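Local coordinates for protein carbon monoxide dehydrogenase (Thermococcus sp. AM4, PDB 6T7J) that probably catalyses the reversible oxidation of carbon monoxide to carbon dioxide at its metal cluster C, here free of nickel, with ferredoxin as the likely electron partner, at residues I84-L89 / V213-H218; G268-L273 / V339-I344; M303-N308 / G520-C525. All blocks are in the same frame, centred on the assembly; numbering follows the deposited sequence.

Contact 1: residues I84-L89 / V213-H218; sequences IVARNL and VSLLLH. With SF4 (iron/sulfur cluster), chain D.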
loop_
_atom_site.group_PDB
_atom_site.type_symbol
_atom_site.label_atom_id
_atom_site.label_comp_id
_atom_site.label_asym_id
_atom_site.label_seq_id
_atom_site.Cartn_x
_atom_site.Cartn_y
_atom_site.Cartn_z
ATOM N N ILE A 84 1.166 15.847 4.497
ATOM C CA ILE A 84 -0.019 15.179 3.968
ATOM C C ILE A 84 0.088 15.005 2.457
ATOM O O ILE A 84 -0.209 13.928 1.918
ATOM C CB ILE A 84 -1.282 15.961 4.374
ATOM C CG1 ILE A 84 -1.499 15.851 5.886
ATOM C CG2 ILE A 84 -2.497 15.460 3.609
ATOM C CD1 ILE A 84 -2.389 16.924 6.465
ATOM N N VAL A 85 0.528 16.052 1.753
ATOM C CA VAL A 85 0.690 15.958 0.303
ATOM C C VAL A 85 1.720 14.888 -0.050
ATOM O O VAL A 85 1.490 14.044 -0.929
ATOM C CB VAL A 85 1.078 17.328 -0.282
ATOM C CG1 VAL A 85 1.578 17.173 -1.708
ATOM C CG2 VAL A 85 -0.101 18.283 -0.224
ATOM N N ALA A 86 2.872 14.905 0.636
ATOM C CA ALA A 86 3.920 13.936 0.337
ATOM C C ALA A 86 3.453 12.511 0.607
ATOM O O ALA A 86 3.738 11.601 -0.179
ATOM C CB ALA A 86 5.178 14.257 1.145
ATOM N N ARG A 87 2.712 12.300 1.700
ATOM C CA ARG A 87 2.235 10.958 2.027
ATOM C C ARG A 87 1.233 10.456 0.994
ATOM O O ARG A 87 1.302 9.295 0.566
ATOM C CB ARG A 87 1.609 10.946 3.424
ATOM C CG ARG A 87 2.613 11.033 4.565
ATOM C CD ARG A 87 1.979 10.666 5.901
ATOM N NE ARG A 87 0.848 11.526 6.245
ATOM C CZ ARG A 87 0.325 11.616 7.465
ATOM N NH1 ARG A 87 0.832 10.901 8.460
ATOM N NH2 ARG A 87 -0.706 12.420 7.694
ATOM N N ASN A 88 0.285 11.309 0.592
ATOM C CA ASN A 88 -0.693 10.885 -0.407
ATOM C C ASN A 88 -0.013 10.548 -1.731
ATOM O O ASN A 88 -0.341 9.537 -2.374
ATOM C CB ASN A 88 -1.754 11.972 -0.588
ATOM C CG ASN A 88 -2.553 12.232 0.683
ATOM O OD1 ASN A 88 -2.620 11.384 1.574
ATOM N ND2 ASN A 88 -3.166 13.406 0.768
ATOM N N LEU A 89 0.963 11.365 -2.142
ATOM C CA LEU A 89 1.705 11.052 -3.361
ATOM C C LEU A 89 2.490 9.750 -3.214
ATOM O O LEU A 89 2.598 8.965 -4.167
ATOM C CB LEU A 89 2.641 12.206 -3.721
ATOM C CG LEU A 89 3.108 12.215 -5.177
ATOM C CD1 LEU A 89 1.999 12.723 -6.091
ATOM C CD2 LEU A 89 4.369 13.047 -5.341
ATOM N N VAL A 213 10.942 15.186 2.527
ATOM C CA VAL A 213 12.131 14.779 1.788
ATOM C C VAL A 213 12.310 13.267 1.853
ATOM O O VAL A 213 12.491 12.609 0.824
ATOM C CB VAL A 213 13.373 15.519 2.314
ATOM C CG1 VAL A 213 14.645 14.820 1.854
ATOM C CG2 VAL A 213 13.359 16.967 1.849
ATOM N N SER A 214 12.264 12.695 3.060
ATOM C CA SER A 214 12.451 11.252 3.191
ATOM C C SER A 214 11.305 10.486 2.542
ATOM O O SER A 214 11.527 9.452 1.898
ATOM C CB SER A 214 12.598 10.868 4.664
ATOM O OG SER A 214 11.605 11.483 5.465
ATOM N N LEU A 215 10.073 10.982 2.695
ATOM C CA LEU A 215 8.928 10.347 2.048
ATOM C C LEU A 215 9.123 10.282 0.538
ATOM O O LEU A 215 8.948 9.225 -0.083
ATOM C CB LEU A 215 7.646 11.107 2.390
ATOM C CG LEU A 215 7.050 10.943 3.790
ATOM C CD1 LEU A 215 6.048 12.055 4.071
ATOM C CD2 LEU A 215 6.397 9.586 3.949
ATOM N N LEU A 216 9.512 11.405 -0.073
ATOM C CA LEU A 216 9.650 11.433 -1.524
ATOM C C LEU A 216 10.894 10.685 -1.992
ATOM O O LEU A 216 10.903 10.141 -3.100
ATOM C CB LEU A 216 9.657 12.880 -2.017
ATOM C CG LEU A 216 8.337 13.616 -1.757
ATOM C CD1 LEU A 216 8.304 14.968 -2.454
ATOM C CD2 LEU A 216 7.147 12.759 -2.176
ATOM N N LEU A 217 11.939 10.614 -1.164
ATOM C CA LEU A 217 13.106 9.816 -1.528
ATOM C C LEU A 217 12.776 8.329 -1.517
ATOM O O LEU A 217 13.220 7.575 -2.396
ATOM C CB LEU A 217 14.270 10.119 -0.583
ATOM C CG LEU A 217 15.013 11.434 -0.813
ATOM C CD1 LEU A 217 16.033 11.677 0.286
ATOM C CD2 LEU A 217 15.678 11.448 -2.181
ATOM N N HIS A 218 11.982 7.881 -0.542
ATOM C CA HIS A 218 11.538 6.494 -0.593
ATOM C C HIS A 218 10.574 6.262 -1.748
ATOM O O HIS A 218 10.542 5.164 -2.313
ATOM C CB HIS A 218 10.888 6.067 0.718
ATOM C CG HIS A 218 10.466 4.631 0.720
ATOM N ND1 HIS A 218 9.145 4.243 0.716
ATOM C CD2 HIS A 218 11.195 3.490 0.687
ATOM C CE1 HIS A 218 9.080 2.923 0.708
ATOM N NE2 HIS A 218 10.308 2.443 0.679
HETATM FE FE1 SF4 D . -3.050 13.038 10.959
HETATM FE FE2 SF4 D . -4.100 12.374 8.526
HETATM FE FE3 SF4 D . -5.664 13.811 10.335
HETATM FE FE4 SF4 D . -4.898 11.177 10.689
HETATM S S1 SF4 D . -6.304 12.004 9.064
HETATM S S2 SF4 D . -4.915 12.864 12.285
HETATM S S3 SF4 D . -2.775 11.041 9.856
HETATM S S4 SF4 D . -3.726 14.506 9.316
#
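L215 reaches out of helix 212-242 and sets its CD1 methyl against two consecutive residues of helix 81-115, 3.8 Å from A86 CB and 3.6 Å from R87 CG. CG of L215 stands anti to the carbonyl carbon (chi1 -75°), which carries both methyls toward the neighbouring helix. A86 answers with a single methyl, which also meets L216 CD2, 4.1 Å from A86 CB. L89, one turn beyond A86, touches L216 tip to tip through their CD2 methyls, 4.2 Å apart. The small A86 lets the backbones close in, its CA lying 6.4 Å from that of L215. Around this point the two short helical segments run nearly parallel, 14° apart, with their axes 9.1 Å from each other.

The R87 side chain starts out away from helix 212-242, and it is CG that meets L215, the two chains crossing at a slant. Beyond, a bend at chi3 (-59°) turns the guanidinium to the iron-sulfur cluster SF4, where R87 NH2 comes within 3.3 Å of sulfide S3. I84 brings its CD1 methyl to 4.0 Å from S4.

Further out, helix 586-595 lines the leucines, with L592 on L89 and I591 on L216, while R203 of helix 193-203 packs on L215. C55 touches both I84 and R87, and N88 packs on R56 of the second subunit.

The contact thus divides by chemistry: apolar carbons join the two helices, while the guanidinium of R87 lies against the cluster, consistent with the role of such a cluster as an electron relay. That group, if charged as expected, would tend to stabilise negative charge on the sulfides and so probably influences the redox potential.

Contact 2: residues G268-L273 / V339-I344; sequences GHNPIL and VDYQCI. With MSK (Broken Fe4S4 cluster), chain F.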
loop_
_atom_site.group_PDB
_atom_site.type_symbol
_atom_site.label_atom_id
_atom_site.label_comp_id
_atom_site.label_asym_id
_atom_site.label_seq_id
_atom_site.Cartn_x
_atom_site.Cartn_y
_atom_site.Cartn_z
ATOM N N GLY A 268 -7.348 -4.670 -20.977
ATOM C CA GLY A 268 -6.601 -4.936 -19.765
ATOM C C GLY A 268 -5.106 -4.743 -19.904
ATOM O O GLY A 268 -4.666 -3.726 -20.450
ATOM N N HIS A 269 -4.307 -5.703 -19.429
ATOM C CA HIS A 269 -2.870 -5.463 -19.345
ATOM C C HIS A 269 -1.996 -6.700 -19.549
ATOM O O HIS A 269 -0.957 -6.614 -20.209
ATOM C CB HIS A 269 -2.541 -4.821 -17.995
ATOM C CG HIS A 269 -2.707 -3.334 -17.989
ATOM N ND1 HIS A 269 -3.942 -2.722 -17.973
ATOM C CD2 HIS A 269 -1.794 -2.335 -18.014
ATOM C CE1 HIS A 269 -3.784 -1.411 -17.984
ATOM N NE2 HIS A 269 -2.489 -1.149 -18.009
ATOM N N ASN A 270 -2.380 -7.847 -18.988
ATOM C CA ASN A 270 -1.508 -9.018 -19.017
ATOM C C ASN A 270 -1.703 -9.796 -20.312
ATOM O O ASN A 270 -2.822 -10.249 -20.585
ATOM C CB ASN A 270 -1.772 -9.922 -17.826
ATOM C CG ASN A 270 -0.552 -10.727 -17.436
ATOM O OD1 ASN A 270 0.208 -11.162 -18.296
ATOM N ND2 ASN A 270 -0.346 -10.915 -16.138
ATOM N N PRO A 271 -0.655 -9.987 -21.123
ATOM C CA PRO A 271 -0.819 -10.705 -22.395
ATOM C C PRO A 271 -0.911 -12.216 -22.263
ATOM O O PRO A 271 -1.209 -12.880 -23.268
ATOM C CB PRO A 271 0.438 -10.306 -23.179
ATOM C CG PRO A 271 1.459 -10.058 -22.124
ATOM C CD PRO A 271 0.713 -9.462 -20.956
ATOM N N ILE A 272 -0.671 -12.777 -21.070
ATOM C CA ILE A 272 -0.816 -14.219 -20.866
ATOM C C ILE A 272 -2.192 -14.675 -21.327
ATOM O O ILE A 272 -2.356 -15.776 -21.868
ATOM C CB ILE A 272 -0.577 -14.590 -19.387
ATOM C CG1 ILE A 272 0.745 -14.032 -18.848
ATOM C CG2 ILE A 272 -0.625 -16.102 -19.193
ATOM C CD1 ILE A 272 1.893 -14.008 -19.822
ATOM N N LEU A 273 -3.200 -13.828 -21.129
ATOM C CA LEU A 273 -4.572 -14.109 -21.529
ATOM C C LEU A 273 -4.853 -13.671 -22.964
ATOM O O LEU A 273 -5.452 -14.426 -23.741
ATOM C CB LEU A 273 -5.538 -13.412 -20.567
ATOM C CG LEU A 273 -6.982 -13.243 -21.041
ATOM C CD1 LEU A 273 -7.737 -14.555 -20.899
ATOM C CD2 LEU A 273 -7.675 -12.128 -20.270
ATOM N N VAL A 339 -11.599 -9.031 -20.021
ATOM C CA VAL A 339 -10.740 -8.176 -19.214
ATOM C C VAL A 339 -10.017 -9.011 -18.167
ATOM O O VAL A 339 -10.503 -10.059 -17.731
ATOM C CB VAL A 339 -11.542 -7.033 -18.550
ATOM C CG1 VAL A 339 -12.251 -6.205 -19.612
ATOM C CG2 VAL A 339 -12.544 -7.591 -17.552
ATOM N N ASP A 340 -8.827 -8.543 -17.778
ATOM C CA ASP A 340 -8.107 -9.144 -16.660
ATOM C C ASP A 340 -8.052 -8.168 -15.488
ATOM O O ASP A 340 -8.819 -8.316 -14.532
ATOM C CB ASP A 340 -6.700 -9.596 -17.077
ATOM C CG ASP A 340 -5.978 -8.579 -17.944
ATOM O OD1 ASP A 340 -6.336 -7.385 -17.898
ATOM O OD2 ASP A 340 -5.035 -8.978 -18.663
ATOM N N TYR A 341 -7.174 -7.166 -15.543
ATOM C CA TYR A 341 -7.139 -6.162 -14.486
ATOM C C TYR A 341 -6.526 -4.869 -15.011
ATOM O O TYR A 341 -5.986 -4.813 -16.119
ATOM C CB TYR A 341 -6.381 -6.665 -13.248
ATOM C CG TYR A 341 -5.052 -7.351 -13.498
ATOM C CD1 TYR A 341 -4.063 -6.756 -14.272
ATOM C CD2 TYR A 341 -4.776 -8.586 -12.923
ATOM C CE1 TYR A 341 -2.847 -7.382 -14.484
ATOM C CE2 TYR A 341 -3.564 -9.218 -13.127
ATOM C CZ TYR A 341 -2.605 -8.612 -13.908
ATOM O OH TYR A 341 -1.400 -9.243 -14.111
ATOM N N GLN A 342 -6.638 -3.824 -14.182
ATOM C CA GLN A 342 -6.049 -2.501 -14.384
ATOM C C GLN A 342 -6.778 -1.689 -15.451
ATOM O O GLN A 342 -6.841 -2.083 -16.620
ATOM C CB GLN A 342 -4.558 -2.612 -14.714
ATOM C CG GLN A 342 -3.712 -3.058 -13.533
ATOM C CD GLN A 342 -2.277 -3.336 -13.917
ATOM O OE1 GLN A 342 -1.739 -2.716 -14.835
ATOM N NE2 GLN A 342 -1.647 -4.276 -13.219
ATOM N N CYS A 343 -7.335 -0.549 -15.029
ATOM C CA CYS A 343 -8.006 0.420 -15.901
ATOM C C CYS A 343 -9.223 -0.175 -16.604
ATOM O O CYS A 343 -9.620 0.289 -17.677
ATOM C CB CYS A 343 -7.036 1.020 -16.924
ATOM S SG CYS A 343 -5.550 1.767 -16.209
ATOM N N ILE A 344 -9.829 -1.199 -16.008
ATOM C CA ILE A 344 -11.117 -1.713 -16.458
ATOM C C ILE A 344 -12.187 -0.923 -15.713
ATOM O O ILE A 344 -12.453 -1.178 -14.537
ATOM C CB ILE A 344 -11.258 -3.215 -16.210
ATOM C CG1 ILE A 344 -10.008 -3.967 -16.675
ATOM C CG2 ILE A 344 -12.511 -3.743 -16.892
ATOM C CD1 ILE A 344 -9.731 -3.840 -18.156
HETATM S S1 MSK F . -3.874 1.346 -19.913
HETATM S S3 MSK F . -2.383 3.092 -17.307
HETATM S S4 MSK F . -5.102 4.453 -18.897
HETATM S S5 MSK F . -2.050 3.908 -20.416
HETATM FE FE1 MSK F . -1.867 0.478 -19.342
HETATM FE FE2 MSK F . -4.114 3.549 -20.623
HETATM FE FE3 MSK F . -3.004 4.869 -18.494
HETATM FE FE4 MSK F . -4.405 2.587 -18.088
#
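H269 and C343 are iron ligands of cluster C, carried here by the loops that leave two adjacent parallel strands, 261-268 and 336-339, at their C-terminal ends. H269 NE2 binds iron FE1 at 2.2 Å, and C343 SG binds iron FE4. D340 ties the loops together: its OD1 accepts from H269 N at 3.0 Å through the syn lone pair, and its OD2 accepts from N270 N at 2.9 Å, that N-H lying 34° out of the carboxylate plane. G268 lies against the carboxylate, its CA 3.1 Å from D340 OD1, where a side chain would collide; its backbone angles also call for glycine. Q342 arches over one face of the imidazole: its CB lies 3.7 Å from the H269 ring centroid in a CH-pi contact, and its OE1, bonded to K559, sits above the rim on the same face. N270 is the N-cap of helix 271-281; its OD1 accepts a weak bond from I272 N, while its ND2 donates to Y341 OH at 2.8 Å. The amide is thus engaged at both ends, and the phenol is held in turn by D106.

Helix 81-115 flanks this side with H103, D106 and V107 against N270. The second subunit closes on the other loop, H202 of that subunit meeting the Y341 ring edge-to-face, while V339 and I344 pack against H267 of strand 261-268.

Contact 3: residues M303-N308 / G520-C525; sequences MCCTGN and GSCVDC. With MSK (Broken Fe4S4 cluster), chain F.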
loop_
_atom_site.group_PDB
_atom_site.type_symbol
_atom_site.label_atom_id
_atom_site.label_comp_id
_atom_site.label_asym_id
_atom_site.label_seq_id
_atom_site.Cartn_x
_atom_site.Cartn_y
_atom_site.Cartn_z
ATOM N N MET A 303 -7.779 -3.239 -26.722
ATOM C CA MET A 303 -7.883 -1.922 -26.117
ATOM C C MET A 303 -6.875 -1.821 -24.983
ATOM O O MET A 303 -6.580 -2.810 -24.306
ATOM C CB MET A 303 -9.297 -1.643 -25.589
ATOM C CG MET A 303 -10.357 -1.521 -26.673
ATOM S SD MET A 303 -11.823 -0.631 -26.113
ATOM C CE MET A 303 -11.366 1.046 -26.540
ATOM N N CYS A 304 -6.345 -0.618 -24.799
ATOM C CA CYS A 304 -5.397 -0.292 -23.727
ATOM C C CYS A 304 -4.157 -1.179 -23.872
ATOM O O CYS A 304 -3.785 -1.572 -24.985
ATOM C CB CYS A 304 -6.094 -0.380 -22.382
ATOM S SG CYS A 304 -7.216 1.001 -22.057
ATOM N N CYS A 305 -3.507 -1.509 -22.754
ATOM C CA CYS A 305 -2.148 -2.035 -22.827
ATOM C C CYS A 305 -2.102 -3.486 -23.294
ATOM O O CYS A 305 -1.165 -3.875 -23.994
ATOM C CB CYS A 305 -1.452 -1.871 -21.476
ATOM S SG CYS A 305 -0.715 -0.232 -21.255
ATOM N N THR A 306 -3.087 -4.311 -22.929
ATOM C CA THR A 306 -3.103 -5.663 -23.482
ATOM C C THR A 306 -3.367 -5.631 -24.985
ATOM O O THR A 306 -2.807 -6.447 -25.741
ATOM C CB THR A 306 -4.128 -6.529 -22.736
ATOM O OG1 THR A 306 -3.747 -7.908 -22.823
ATOM C CG2 THR A 306 -5.541 -6.353 -23.288
ATOM N N GLY A 307 -4.177 -4.670 -25.439
ATOM C CA GLY A 307 -4.310 -4.440 -26.864
ATOM C C GLY A 307 -2.993 -4.042 -27.495
ATOM O O GLY A 307 -2.668 -4.480 -28.599
ATOM N N ASN A 308 -2.208 -3.221 -26.795
ATOM C CA ASN A 308 -0.894 -2.849 -27.308
ATOM C C ASN A 308 0.029 -4.059 -27.387
ATOM O O ASN A 308 0.824 -4.178 -28.323
ATOM C CB ASN A 308 -0.271 -1.760 -26.436
ATOM C CG ASN A 308 -0.734 -0.369 -26.820
ATOM O OD1 ASN A 308 -0.867 -0.051 -28.002
ATOM N ND2 ASN A 308 -0.986 0.466 -25.819
ATOM N N GLY A 520 5.418 0.009 -27.189
ATOM C CA GLY A 520 4.652 -1.041 -26.543
ATOM C C GLY A 520 3.710 -0.488 -25.481
ATOM O O GLY A 520 3.111 0.576 -25.653
ATOM N N SER A 521 3.592 -1.231 -24.381
ATOM C CA SER A 521 2.602 -0.997 -23.344
ATOM C C SER A 521 3.213 -0.216 -22.181
ATOM O O SER A 521 4.357 0.245 -22.242
ATOM C CB SER A 521 2.021 -2.333 -22.877
ATOM O OG SER A 521 3.031 -3.156 -22.315
ATOM N N CYS A 522 2.440 -0.080 -21.098
ATOM C CA CYS A 522 2.875 0.726 -19.960
ATOM C C CYS A 522 4.099 0.127 -19.283
ATOM O O CYS A 522 4.984 0.864 -18.831
ATOM C CB CYS A 522 1.733 0.882 -18.957
ATOM S SG CYS A 522 0.747 2.377 -19.180
ATOM N N VAL A 523 4.168 -1.203 -19.185
ATOM C CA VAL A 523 5.381 -1.816 -18.654
ATOM C C VAL A 523 6.524 -1.667 -19.648
ATOM O O VAL A 523 7.698 -1.599 -19.255
ATOM C CB VAL A 523 5.131 -3.290 -18.286
ATOM C CG1 VAL A 523 4.259 -3.385 -17.036
ATOM C CG2 VAL A 523 4.499 -4.036 -19.450
ATOM N N ASP A 524 6.208 -1.578 -20.941
ATOM C CA ASP A 524 7.231 -1.401 -21.961
ATOM C C ASP A 524 7.867 -0.020 -21.934
ATOM O O ASP A 524 8.751 0.244 -22.757
ATOM C CB ASP A 524 6.650 -1.679 -23.347
ATOM C CG ASP A 524 6.523 -3.159 -23.631
ATOM O OD1 ASP A 524 6.846 -3.963 -22.730
ATOM O OD2 ASP A 524 6.100 -3.520 -24.750
ATOM N N CYS A 525 7.448 0.868 -21.028
ATOM C CA CYS A 525 8.267 2.043 -20.754
ATOM C C CYS A 525 9.658 1.635 -20.297
ATOM O O CYS A 525 10.614 2.401 -20.470
ATOM C CB CYS A 525 7.611 2.934 -19.700
ATOM S SG CYS A 525 6.019 3.621 -20.163
HETATM S S1 MSK F . -3.874 1.346 -19.913
HETATM S S3 MSK F . -2.383 3.092 -17.307
HETATM S S4 MSK F . -5.102 4.453 -18.897
HETATM S S5 MSK F . -2.050 3.908 -20.416
HETATM FE FE1 MSK F . -1.867 0.478 -19.342
HETATM FE FE2 MSK F . -4.114 3.549 -20.623
HETATM FE FE3 MSK F . -3.004 4.869 -18.494
HETATM FE FE4 MSK F . -4.405 2.587 -18.088
#
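C305 meets S521 and C522 in a small, buried contact between the two halves of the cluster C site: the helix that follows strand 297-303 of one parallel sheet faces the loop after strand 516-518 of the other. The grip centres on one sulfur. C305 SG binds iron FE1 at 2.3 Å and also accepts a weak hydrogen bond from C522 N at 3.2 Å, with an N-H...S angle of 144°. CB of C522 stands alongside, 3.5 Å from C305 SG. S521 CB packs beside the root of the C305 side chain, 3.8 Å from C305 CB. C305 SG lies anti to its own carbonyl carbon (chi1 -84°), which directs it past S521 to the metal.

Second-shell bonds fix both sides. S521 OG bonds E309 of helix 304-314, the helix that carries C305, and N308, with its CB 4.3 Å from S521 CB, bonds H518 through OD1. On the loop side C522 to C525 form a type I turn, and D524 OD2, salt-bridged to R527, accepts a weak bond from S521 N. G520 adopts backbone angles suited to glycine, and a CB there would run into D524.

C522 SG lies 3.2 Å from FE1, well beyond the length of the C305 bond, and 3.4 Å from sulfide S5. In related enzymes the cysteine at this position probably holds nickel, and the sulfur of C522, not within bonding distance of FE1, is consistent with a cluster that lacks that metal. The weak N-H bond from C522 would draw electron density from the C305 sulfur and so might slightly weaken its donation to FE1.

Contacts 2 and 3 build one site from two directions, their centres 10 Å apart: H269 of the first and C305 of the second share iron FE1, with H269 CD2 3.5 Å from C305 CB. A probable hydrogen bond from T306 N to G268 O, 3.0 Å, joins their backbones. Contact 1 stands apart at SF4, its centre about 29 Å from that of contact 2 and 28 Å from that of contact 3. Helix 81-115, which offers I84 and R87 to SF4, runs on to place H100 against C522. The gap is long for direct electron transfer; as in related enzymes, cluster C probably passes electrons to the SF4 of the second subunit, which packs on contact 2.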